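Side-chain contacts in manganese-dependent inorganic pyrophosphatase (Methanocaldococcus jannaschii, PDB 2EB0), which catalyses the hydrolysis of diphosphate to two phosphate ions, using two manganese ions in each subunit: residues L100-P105 and A110-E115; S142-I145 and L150-S153; E270-E273 and K279-G282; F251-I256 and E262-G267. All blocks are in the same frame, centred on the assembly; numbering follows the deposited sequence.

Interaction 1. Residues L100-P105 and A110-E115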
loop_
_atom_site.group_PDB
_atom_site.type_symbol
_atom_site.label_atom_id
_atom_site.label_comp_id
_atom_site.label_asym_id
_atom_site.label_seq_id
_atom_site.Cartn_x
_atom_site.Cartn_y
_atom_site.Cartn_z
ATOM N N LEU B 100 -4.438 -8.129 0.749
ATOM C CA LEU B 100 -5.359 -7.168 1.336
ATOM C C LEU B 100 -4.414 -6.161 1.991
ATOM O O LEU B 100 -3.591 -6.519 2.844
ATOM C CB LEU B 100 -6.234 -7.805 2.407
ATOM C CG LEU B 100 -6.926 -6.785 3.324
ATOM C CD1 LEU B 100 -7.965 -5.984 2.560
ATOM C CD2 LEU B 100 -7.576 -7.514 4.469
ATOM N N TYR B 101 -4.504 -4.909 1.570
ATOM C CA TYR B 101 -3.642 -3.884 2.131
ATOM C C TYR B 101 -4.513 -2.694 2.473
ATOM O O TYR B 101 -5.174 -2.143 1.600
ATOM C CB TYR B 101 -2.579 -3.479 1.113
ATOM C CG TYR B 101 -1.425 -2.726 1.711
ATOM C CD1 TYR B 101 -1.629 -1.548 2.434
ATOM C CD2 TYR B 101 -0.125 -3.198 1.578
ATOM C CE1 TYR B 101 -0.565 -0.860 3.010
ATOM C CE2 TYR B 101 0.946 -2.517 2.150
ATOM C CZ TYR B 101 0.716 -1.350 2.864
ATOM O OH TYR B 101 1.773 -0.678 3.424
ATOM N N TYR B 102 -4.522 -2.305 3.742
ATOM C CA TYR B 102 -5.334 -1.171 4.155
ATOM C C TYR B 102 -4.588 -0.263 5.125
ATOM O O TYR B 102 -4.335 -0.637 6.279
ATOM C CB TYR B 102 -6.642 -1.662 4.789
ATOM C CG TYR B 102 -7.612 -0.551 5.128
ATOM C CD1 TYR B 102 -7.857 0.490 4.226
ATOM C CD2 TYR B 102 -8.291 -0.539 6.346
ATOM C CE1 TYR B 102 -8.746 1.512 4.534
ATOM C CE2 TYR B 102 -9.188 0.481 6.661
ATOM C CZ TYR B 102 -9.410 1.502 5.754
ATOM O OH TYR B 102 -10.281 2.520 6.066
ATOM N N ALA B 103 -4.222 0.920 4.640
ATOM C CA ALA B 103 -3.521 1.900 5.464
ATOM C C ALA B 103 -4.092 3.315 5.287
ATOM O O ALA B 103 -4.349 3.760 4.172
ATOM C CB ALA B 103 -2.015 1.884 5.143
ATOM N N LYS B 104 -4.317 4.006 6.399
ATOM C CA LYS B 104 -4.835 5.371 6.366
ATOM C C LYS B 104 -3.840 6.231 7.115
ATOM O O LYS B 104 -3.325 5.826 8.154
ATOM C CB LYS B 104 -6.204 5.473 7.052
ATOM C CG LYS B 104 -7.316 4.714 6.351
ATOM C CD LYS B 104 -8.643 4.768 7.116
ATOM C CE LYS B 104 -9.539 5.939 6.691
ATOM N NZ LYS B 104 -9.103 7.264 7.198
ATOM N N PRO B 105 -3.543 7.429 6.597
ATOM C CA PRO B 105 -2.582 8.258 7.328
ATOM C C PRO B 105 -3.195 8.937 8.565
ATOM O O PRO B 105 -3.326 10.157 8.609
ATOM C CB PRO B 105 -2.102 9.249 6.267
ATOM C CG PRO B 105 -3.325 9.436 5.397
ATOM C CD PRO B 105 -3.901 8.022 5.291
ATOM N N ALA B 110 -4.935 1.554 15.526
ATOM C CA ALA B 110 -6.144 1.335 16.311
ATOM C C ALA B 110 -7.305 2.168 15.756
ATOM O O ALA B 110 -8.441 1.697 15.697
ATOM C CB ALA B 110 -5.883 1.686 17.779
ATOM N N THR B 111 -7.011 3.402 15.351
ATOM C CA THR B 111 -8.012 4.290 14.777
ATOM C C THR B 111 -8.631 3.662 13.532
ATOM O O THR B 111 -9.849 3.670 13.364
ATOM C CB THR B 111 -7.392 5.649 14.383
ATOM O OG1 THR B 111 -6.844 6.270 15.544
ATOM C CG2 THR B 111 -8.448 6.584 13.783
ATOM N N VAL B 112 -7.785 3.120 12.659
ATOM C CA VAL B 112 -8.246 2.476 11.434
ATOM C C VAL B 112 -9.213 1.327 11.734
ATOM O O VAL B 112 -10.257 1.186 11.095
ATOM C CB VAL B 112 -7.068 1.881 10.645
ATOM C CG1 VAL B 112 -7.583 1.217 9.371
ATOM C CG2 VAL B 112 -6.064 2.956 10.325
ATOM N N ILE B 113 -8.836 0.492 12.694
ATOM C CA ILE B 113 -9.644 -0.658 13.074
ATOM C C ILE B 113 -10.977 -0.246 13.683
ATOM O O ILE B 113 -12.018 -0.830 13.370
ATOM C CB ILE B 113 -8.873 -1.553 14.068
ATOM C CG1 ILE B 113 -7.632 -2.121 13.380
ATOM C CG2 ILE B 113 -9.766 -2.690 14.568
ATOM C CD1 ILE B 113 -6.744 -2.943 14.293
ATOM N N ALA B 114 -10.938 0.765 14.543
ATOM C CA ALA B 114 -12.134 1.254 15.208
ATOM C C ALA B 114 -13.113 1.865 14.215
ATOM O O ALA B 114 -14.334 1.688 14.339
ATOM C CB ALA B 114 -11.757 2.284 16.276
ATOM N N GLU B 115 -12.586 2.589 13.232
ATOM C CA GLU B 115 -13.456 3.213 12.252
ATOM C C GLU B 115 -14.167 2.140 11.454
ATOM O O GLU B 115 -15.332 2.295 11.090
ATOM C CB GLU B 115 -12.675 4.123 11.310
ATOM C CG GLU B 115 -13.527 4.630 10.163
ATOM C CD GLU B 115 -12.784 5.582 9.261
ATOM O OE1 GLU B 115 -11.634 5.271 8.893
ATOM O OE2 GLU B 115 -13.355 6.638 8.912
HETATM O O HOH W 1 -10.935 2.500 8.653
#
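Tyr102 packs its ring obliquely on Val112, with CE2 only 3.2 Å from Val112 CG1, a tight carbon-to-carbon approach in which the two side chains run antiparallel past one another. The contact joins strand 100-103, the last of this chain's parallel sheet in the DHH domain, to helix 109-118, which follows it in the chain. In the second subunit a strand pairs antiparallel with Tyr101, Tyr102 and Ala103, so the sheet continues through the dimer interface. Strand and helix are tied further by a polar network at the phenol end. The hydroxyl OH of Tyr102 donates to a water 2.7 Å away, lying in the plane of the ring at its edge; this water in turn donates to the backbone O of Val112 (2.9 Å) and to OE1 of Glu115 (2.9 Å). A phenylalanine at Tyr102 would keep the ring against Val112 but would probably leave the water without its phenol donor and Glu115 less firmly tied to the strand. Branched Val112 suits its place between Tyr102 and Lys104: CG1 meets the ring, while CG2 lies 4.1 Å from CB of Lys104. Glu115, anti about chi1 (172°) and extended beyond CG, reaches back to Lys104, whose chain bends at its last two torsions. The salt bridge from Lys104 NZ to Glu115 OE1 is long, 3.6 Å, whereas CE of Lys104 is nearer that same oxygen, at 3.1 Å.

Interaction 2. Residues S142-I145 and L150-S153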
loop_
_atom_site.group_PDB
_atom_site.type_symbol
_atom_site.label_atom_id
_atom_site.label_comp_id
_atom_site.label_asym_id
_atom_site.label_seq_id
_atom_site.Cartn_x
_atom_site.Cartn_y
_atom_site.Cartn_z
ATOM N N SER B 142 -6.438 3.208 24.357
ATOM C CA SER B 142 -5.074 3.406 24.833
ATOM C C SER B 142 -4.113 3.564 23.655
ATOM O O SER B 142 -3.220 4.414 23.675
ATOM C CB SER B 142 -4.643 2.215 25.689
ATOM O OG SER B 142 -5.606 1.952 26.690
ATOM N N ALA B 143 -4.307 2.741 22.632
ATOM C CA ALA B 143 -3.459 2.781 21.449
ATOM C C ALA B 143 -3.536 4.147 20.785
ATOM O O ALA B 143 -2.512 4.715 20.409
ATOM C CB ALA B 143 -3.877 1.687 20.459
ATOM N N ILE B 144 -4.745 4.676 20.641
ATOM C CA ILE B 144 -4.917 5.978 20.018
ATOM C C ILE B 144 -4.205 7.057 20.832
ATOM O O ILE B 144 -3.420 7.835 20.291
ATOM C CB ILE B 144 -6.417 6.331 19.855
ATOM C CG1 ILE B 144 -7.090 5.291 18.942
ATOM C CG2 ILE B 144 -6.565 7.714 19.248
ATOM C CD1 ILE B 144 -8.532 5.588 18.588
ATOM N N ILE B 145 -4.466 7.088 22.135
ATOM C CA ILE B 145 -3.841 8.064 23.006
ATOM C C ILE B 145 -2.322 7.934 22.969
ATOM O O ILE B 145 -1.602 8.932 22.922
ATOM C CB ILE B 145 -4.307 7.891 24.463
ATOM C CG1 ILE B 145 -5.759 8.358 24.596
ATOM C CG2 ILE B 145 -3.374 8.663 25.409
ATOM C CD1 ILE B 145 -6.427 7.953 25.897
ATOM N N LEU B 150 -1.553 11.747 23.257
ATOM C CA LEU B 150 -2.701 12.496 23.739
ATOM C C LEU B 150 -3.089 13.605 22.764
ATOM O O LEU B 150 -3.270 14.760 23.149
ATOM C CB LEU B 150 -2.424 13.088 25.123
ATOM C CG LEU B 150 -3.548 12.941 26.159
ATOM C CD1 LEU B 150 -3.398 14.028 27.211
ATOM C CD2 LEU B 150 -4.908 13.057 25.507
ATOM N N PHE B 151 -3.194 13.240 21.492
ATOM C CA PHE B 151 -3.594 14.166 20.441
ATOM C C PHE B 151 -2.679 15.377 20.267
ATOM O O PHE B 151 -3.094 16.398 19.726
ATOM C CB PHE B 151 -5.024 14.633 20.704
ATOM C CG PHE B 151 -5.940 13.529 21.148
ATOM C CD1 PHE B 151 -6.485 13.533 22.427
ATOM C CD2 PHE B 151 -6.247 12.475 20.289
ATOM C CE1 PHE B 151 -7.327 12.500 22.846
ATOM C CE2 PHE B 151 -7.081 11.443 20.691
ATOM C CZ PHE B 151 -7.624 11.452 21.975
ATOM N N LYS B 152 -1.432 15.260 20.713
ATOM C CA LYS B 152 -0.488 16.360 20.581
ATOM C C LYS B 152 0.300 16.235 19.285
ATOM O O LYS B 152 0.672 17.232 18.671
ATOM C CB LYS B 152 0.464 16.382 21.778
ATOM C CG LYS B 152 -0.248 16.606 23.096
ATOM C CD LYS B 152 0.717 16.668 24.260
ATOM C CE LYS B 152 -0.024 17.064 25.525
ATOM N NZ LYS B 152 0.890 17.319 26.670
ATOM N N SER B 153 0.547 15.001 18.864
ATOM C CA SER B 153 1.294 14.755 17.637
ATOM C C SER B 153 0.547 15.233 16.394
ATOM O O SER B 153 -0.683 15.188 16.337
ATOM C CB SER B 153 1.597 13.266 17.501
ATOM O OG SER B 153 2.117 12.988 16.220
#
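Where helix 134-148 gives way to loop, Leu150 N returns a hydrogen bond of 2.8 Å to Ile145 O, nearly straight (N-H...O 173°), in the carbonyl plane and on a lone pair of the oxygen. This bond, from a donor five residues after its acceptor, closes the C-terminal end of a helix that supplies Asp147 to one manganese site of the DHH domain. Leu150 and Phe151 both have positive phi (58° and 60°), a left-handed backbone uncommon for residues with side chains, and it ends the helical path and leads the chain off beyond the helix end. The side chains then pack in a purely apolar way. Ile145 sets CG2 against the loop, 4.3 Å from CG of Leu150, and its CG1 lies 4.5 Å from CZ of Phe151. Ile144 meets that ring from a second point: because its CG2 stands anti to the backbone N, the methyl projects to within 4.0 Å of Phe151 CE2. Both isoleucines approach the ring obliquely. Beta-branched isoleucines suit this surface, since each offers carbon branches in two directions: Ile144 also touches helices 109-118 and 158-171, and Ile145 touches helix 176-188. The wide ring of Phe151 also touches Lys161 and Ala164 of helix 158-171. Its backbone is pinned as well, the amide N of Phe151 being hydrogen-bonded to OG1 of Thr148.

Interaction 3. Residues E270-E273 and K279-G282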
loop_
_atom_site.group_PDB
_atom_site.type_symbol
_atom_site.label_atom_id
_atom_site.label_comp_id
_atom_site.label_asym_id
_atom_site.label_seq_id
_atom_site.Cartn_x
_atom_site.Cartn_y
_atom_site.Cartn_z
ATOM N N GLU B 270 25.733 14.765 7.156
ATOM C CA GLU B 270 25.509 15.545 5.942
ATOM C C GLU B 270 24.101 15.310 5.407
ATOM O O GLU B 270 23.367 16.257 5.119
ATOM C CB GLU B 270 26.524 15.156 4.858
ATOM C CG GLU B 270 27.966 15.030 5.344
ATOM C CD GLU B 270 28.178 13.831 6.260
ATOM O OE1 GLU B 270 27.933 12.690 5.820
ATOM O OE2 GLU B 270 28.589 14.029 7.424
ATOM N N MET B 271 23.730 14.039 5.276
ATOM C CA MET B 271 22.416 13.683 4.763
ATOM C C MET B 271 21.294 14.202 5.655
ATOM O O MET B 271 20.208 14.517 5.174
ATOM C CB MET B 271 22.295 12.169 4.610
ATOM C CG MET B 271 21.093 11.749 3.774
ATOM S SD MET B 271 21.080 12.469 2.101
ATOM C CE MET B 271 21.822 11.109 1.159
ATOM N N PHE B 272 21.571 14.292 6.953
ATOM C CA PHE B 272 20.604 14.779 7.932
ATOM C C PHE B 272 20.410 16.282 7.748
ATOM O O PHE B 272 19.282 16.780 7.641
ATOM C CB PHE B 272 21.115 14.516 9.350
ATOM C CG PHE B 272 20.194 15.016 10.428
ATOM C CD1 PHE B 272 19.182 14.204 10.929
ATOM C CD2 PHE B 272 20.327 16.308 10.927
ATOM C CE1 PHE B 272 18.312 14.670 11.917
ATOM C CE2 PHE B 272 19.466 16.790 11.912
ATOM C CZ PHE B 272 18.453 15.965 12.408
ATOM N N GLU B 273 21.528 16.996 7.726
ATOM C CA GLU B 273 21.509 18.438 7.557
ATOM C C GLU B 273 20.813 18.807 6.256
ATOM O O GLU B 273 20.160 19.839 6.171
ATOM C CB GLU B 273 22.936 18.986 7.571
ATOM C CG GLU B 273 23.574 19.008 8.948
ATOM C CD GLU B 273 25.042 19.400 8.893
ATOM O OE1 GLU B 273 25.584 19.852 9.930
ATOM O OE2 GLU B 273 25.655 19.244 7.811
ATOM N N LYS B 279 22.157 23.033 9.695
ATOM C CA LYS B 279 23.490 22.519 9.999
ATOM C C LYS B 279 23.534 22.159 11.481
ATOM O O LYS B 279 23.013 22.898 12.319
ATOM C CB LYS B 279 24.562 23.568 9.696
ATOM C CG LYS B 279 25.958 22.976 9.553
ATOM C CD LYS B 279 27.051 24.018 9.752
ATOM C CE LYS B 279 27.141 24.448 11.211
ATOM N NZ LYS B 279 28.261 25.398 11.453
ATOM N N VAL B 280 24.155 21.029 11.803
ATOM C CA VAL B 280 24.239 20.576 13.190
ATOM C C VAL B 280 25.452 21.104 13.961
ATOM O O VAL B 280 26.595 21.017 13.502
ATOM C CB VAL B 280 24.264 19.034 13.272
ATOM C CG1 VAL B 280 24.198 18.599 14.729
ATOM C CG2 VAL B 280 23.107 18.442 12.480
ATOM N N GLU B 281 25.187 21.654 15.141
ATOM C CA GLU B 281 26.239 22.175 16.004
ATOM C C GLU B 281 26.463 21.129 17.093
ATOM O O GLU B 281 25.616 20.934 17.970
ATOM C CB GLU B 281 25.809 23.509 16.619
ATOM C CG GLU B 281 26.811 24.110 17.594
ATOM C CD GLU B 281 26.434 25.518 18.025
ATOM O OE1 GLU B 281 27.101 26.063 18.931
ATOM O OE2 GLU B 281 25.476 26.085 17.456
ATOM N N GLY B 282 27.606 20.454 17.025
ATOM C CA GLY B 282 27.901 19.410 17.987
ATOM C C GLY B 282 27.440 18.100 17.381
ATOM O O GLY B 282 27.725 17.830 16.214
#
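Glu273 grips the backbone of Val280 with OE1, which accepts the N-H of Val280 at 2.6 Å in a fairly straight bond (165°). The contact belongs to the helix-loop connection of the DHHA2 domain, in which helix 269-275 leads through a loop to the outermost strand, 284-287, of the mixed sheet. The donor meets OE1 on the anti side of the carboxylate, 21° out of its plane. A glutamate is long enough for this reach: with CG beside the backbone N (chi1 -74°) and the chain extended beyond it, the acid stretches across to the loop. An alanine here is likely to leave the Val280 N-H without this acceptor and the loop less firmly held to the helix.

Apolar contacts run beside the bond. CG2 of Val280 is 3.6 Å from CG of Glu273 and 3.8 Å from CD2 of Phe272, whose ring it meets obliquely. The ring also packs on Ala263, Val265 and Val285, buried between the helix and strands 260-267 and 284-287.

The charged groups do not meet: Lys279 NZ is 6.3 Å from Glu273 OE1, and it is the methylene CG of Lys279 that comes within 3.2 Å of that oxygen.

Interaction 4. Residues F251-I256 and E262-G267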
loop_
_atom_site.group_PDB
_atom_site.type_symbol
_atom_site.label_atom_id
_atom_site.label_comp_id
_atom_site.label_asym_id
_atom_site.label_seq_id
_atom_site.Cartn_x
_atom_site.Cartn_y
_atom_site.Cartn_z
ATOM N N PHE B 251 18.354 9.759 17.041
ATOM C CA PHE B 251 17.606 9.413 18.238
ATOM C C PHE B 251 16.871 10.655 18.694
ATOM O O PHE B 251 17.488 11.687 18.981
ATOM C CB PHE B 251 18.521 8.948 19.356
ATOM C CG PHE B 251 17.792 8.265 20.471
ATOM C CD1 PHE B 251 17.398 6.939 20.344
ATOM C CD2 PHE B 251 17.463 8.956 21.634
ATOM C CE1 PHE B 251 16.685 6.308 21.358
ATOM C CE2 PHE B 251 16.750 8.335 22.652
ATOM C CZ PHE B 251 16.360 7.006 22.512
ATOM N N LEU B 252 15.552 10.542 18.769
ATOM C CA LEU B 252 14.713 11.663 19.155
ATOM C C LEU B 252 14.377 11.722 20.639
ATOM O O LEU B 252 13.685 10.843 21.169
ATOM C CB LEU B 252 13.406 11.627 18.357
ATOM C CG LEU B 252 13.564 11.559 16.840
ATOM C CD1 LEU B 252 12.210 11.312 16.190
ATOM C CD2 LEU B 252 14.208 12.835 16.327
ATOM N N ILE B 253 14.882 12.751 21.313
ATOM C CA ILE B 253 14.555 12.950 22.718
ATOM C C ILE B 253 13.364 13.893 22.604
ATOM O O ILE B 253 13.534 15.093 22.439
ATOM C CB ILE B 253 15.683 13.642 23.483
ATOM C CG1 ILE B 253 16.922 12.748 23.487
ATOM C CG2 ILE B 253 15.232 13.940 24.908
ATOM C CD1 ILE B 253 18.145 13.377 24.167
ATOM N N THR B 254 12.163 13.333 22.650
ATOM C CA THR B 254 10.940 14.110 22.493
ATOM C C THR B 254 10.376 14.721 23.784
ATOM O O THR B 254 10.032 14.027 24.747
ATOM C CB THR B 254 9.869 13.244 21.789
ATOM O OG1 THR B 254 10.357 12.872 20.492
ATOM C CG2 THR B 254 8.557 13.993 21.635
ATOM N N ASP B 255 10.307 16.043 23.789
ATOM C CA ASP B 255 9.792 16.786 24.926
ATOM C C ASP B 255 8.286 16.917 24.730
ATOM O O ASP B 255 7.820 17.746 23.958
ATOM C CB ASP B 255 10.452 18.158 24.966
ATOM C CG ASP B 255 10.044 18.963 26.173
ATOM O OD1 ASP B 255 10.960 19.417 26.894
ATOM O OD2 ASP B 255 8.822 19.144 26.398
ATOM N N ILE B 256 7.527 16.090 25.431
ATOM C CA ILE B 256 6.079 16.106 25.291
ATOM C C ILE B 256 5.445 17.473 25.526
ATOM O O ILE B 256 4.543 17.856 24.798
ATOM C CB ILE B 256 5.433 15.048 26.214
ATOM C CG1 ILE B 256 5.830 13.647 25.731
ATOM C CG2 ILE B 256 3.910 15.195 26.210
ATOM C CD1 ILE B 256 5.477 12.538 26.690
ATOM N N GLU B 262 14.876 16.718 20.478
ATOM C CA GLU B 262 16.300 16.985 20.360
ATOM C C GLU B 262 16.795 15.791 19.565
ATOM O O GLU B 262 16.690 14.654 20.018
ATOM C CB GLU B 262 16.994 17.002 21.721
ATOM C CG GLU B 262 18.440 17.463 21.635
ATOM C CD GLU B 262 19.222 17.242 22.919
ATOM O OE1 GLU B 262 18.672 17.484 24.016
ATOM O OE2 GLU B 262 20.401 16.839 22.829
ATOM N N ALA B 263 17.314 16.037 18.372
ATOM C CA ALA B 263 17.802 14.942 17.557
ATOM C C ALA B 263 19.289 14.699 17.745
ATOM O O ALA B 263 20.090 15.619 17.625
ATOM C CB ALA B 263 17.508 15.218 16.093
ATOM N N LEU B 264 19.648 13.458 18.058
ATOM C CA LEU B 264 21.049 13.074 18.204
ATOM C C LEU B 264 21.407 12.500 16.839
ATOM O O LEU B 264 20.704 11.624 16.331
ATOM C CB LEU B 264 21.223 11.999 19.273
ATOM C CG LEU B 264 20.765 12.299 20.703
ATOM C CD1 LEU B 264 21.208 11.155 21.609
ATOM C CD2 LEU B 264 21.362 13.607 21.190
ATOM N N VAL B 265 22.493 12.988 16.245
ATOM C CA VAL B 265 22.879 12.531 14.918
ATOM C C VAL B 265 24.199 11.770 14.879
ATOM O O VAL B 265 25.244 12.289 15.267
ATOM C CB VAL B 265 22.933 13.722 13.942
ATOM C CG1 VAL B 265 23.189 13.230 12.524
ATOM C CG2 VAL B 265 21.623 14.491 14.003
ATOM N N VAL B 266 24.136 10.534 14.394
ATOM C CA VAL B 266 25.305 9.672 14.309
ATOM C C VAL B 266 25.491 9.098 12.903
ATOM O O VAL B 266 24.564 8.507 12.331
ATOM C CB VAL B 266 25.184 8.493 15.295
ATOM C CG1 VAL B 266 26.540 7.832 15.483
ATOM C CG2 VAL B 266 24.626 8.981 16.622
ATOM N N GLY B 267 26.692 9.264 12.352
ATOM C CA GLY B 267 26.975 8.752 11.021
ATOM C C GLY B 267 26.914 9.814 9.934
ATOM O O GLY B 267 27.651 10.799 9.966
#
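With CG1 turned beside the backbone N (chi1 -64°), Ile253 extends CD1 to 4.1 Å from OE1 of Glu262, whose CG stands anti to its own N (chi1 -172°). The strand pairing itself sets Ile253 CB 4.0 Å from Glu262 CB. Ile253 CD1 also approaches Leu264 CD2, at 4.4 Å. Leu264 is likewise set with CG beside its N, which brings CD1 to 4.1 Å from CB of Phe251. These four residues share one face of the sheet, where helix 230-243 packs on Phe251 and Ile253. The acid of Glu262 is no misfit there, as OE1 forms a salt bridge with Lys230 of that helix. On the reverse face, CD2 of Leu252 reaches CB of Ala263 at 4.1 Å, and Phe272 packs on this small side chain.

In the backbone, Phe251 with Leu264 and Ile253 with Glu262 form hydrogen-bonded pairs. Four backbone bonds result, the straightest from Ile253 N to Glu262 O (2.9 Å, 178°). Between them, Leu252 and Ala263 make a non-hydrogen-bonded pair, and CA of Ala263 directs its hydrogen to the O of Phe251. This is the register of an antiparallel beta hairpin, strands 248-255 and 260-267, at the heart of the DHHA2 sheet.

How the interactions relate
Interactions 1 and 2 belong to the metal-binding half of the subunit and touch through Ala110 and Thr111 packing on Ala143 and Ile144; interactions 3 and 4 share the DHHA2 domain, meeting where Phe272 rests on Ala263 and Val265. Interactions 2 and 4 touch across the two halves where Lys152 packs on Ile256. Both of these are buried, and there backbone hydrogen bonds combine with apolar packing. Interactions 1 and 3 are only partly buried, and in each a glutamate brings polar chemistry: one through water and a long salt bridge at the dimer interface, the other through a direct bond to a loop amide.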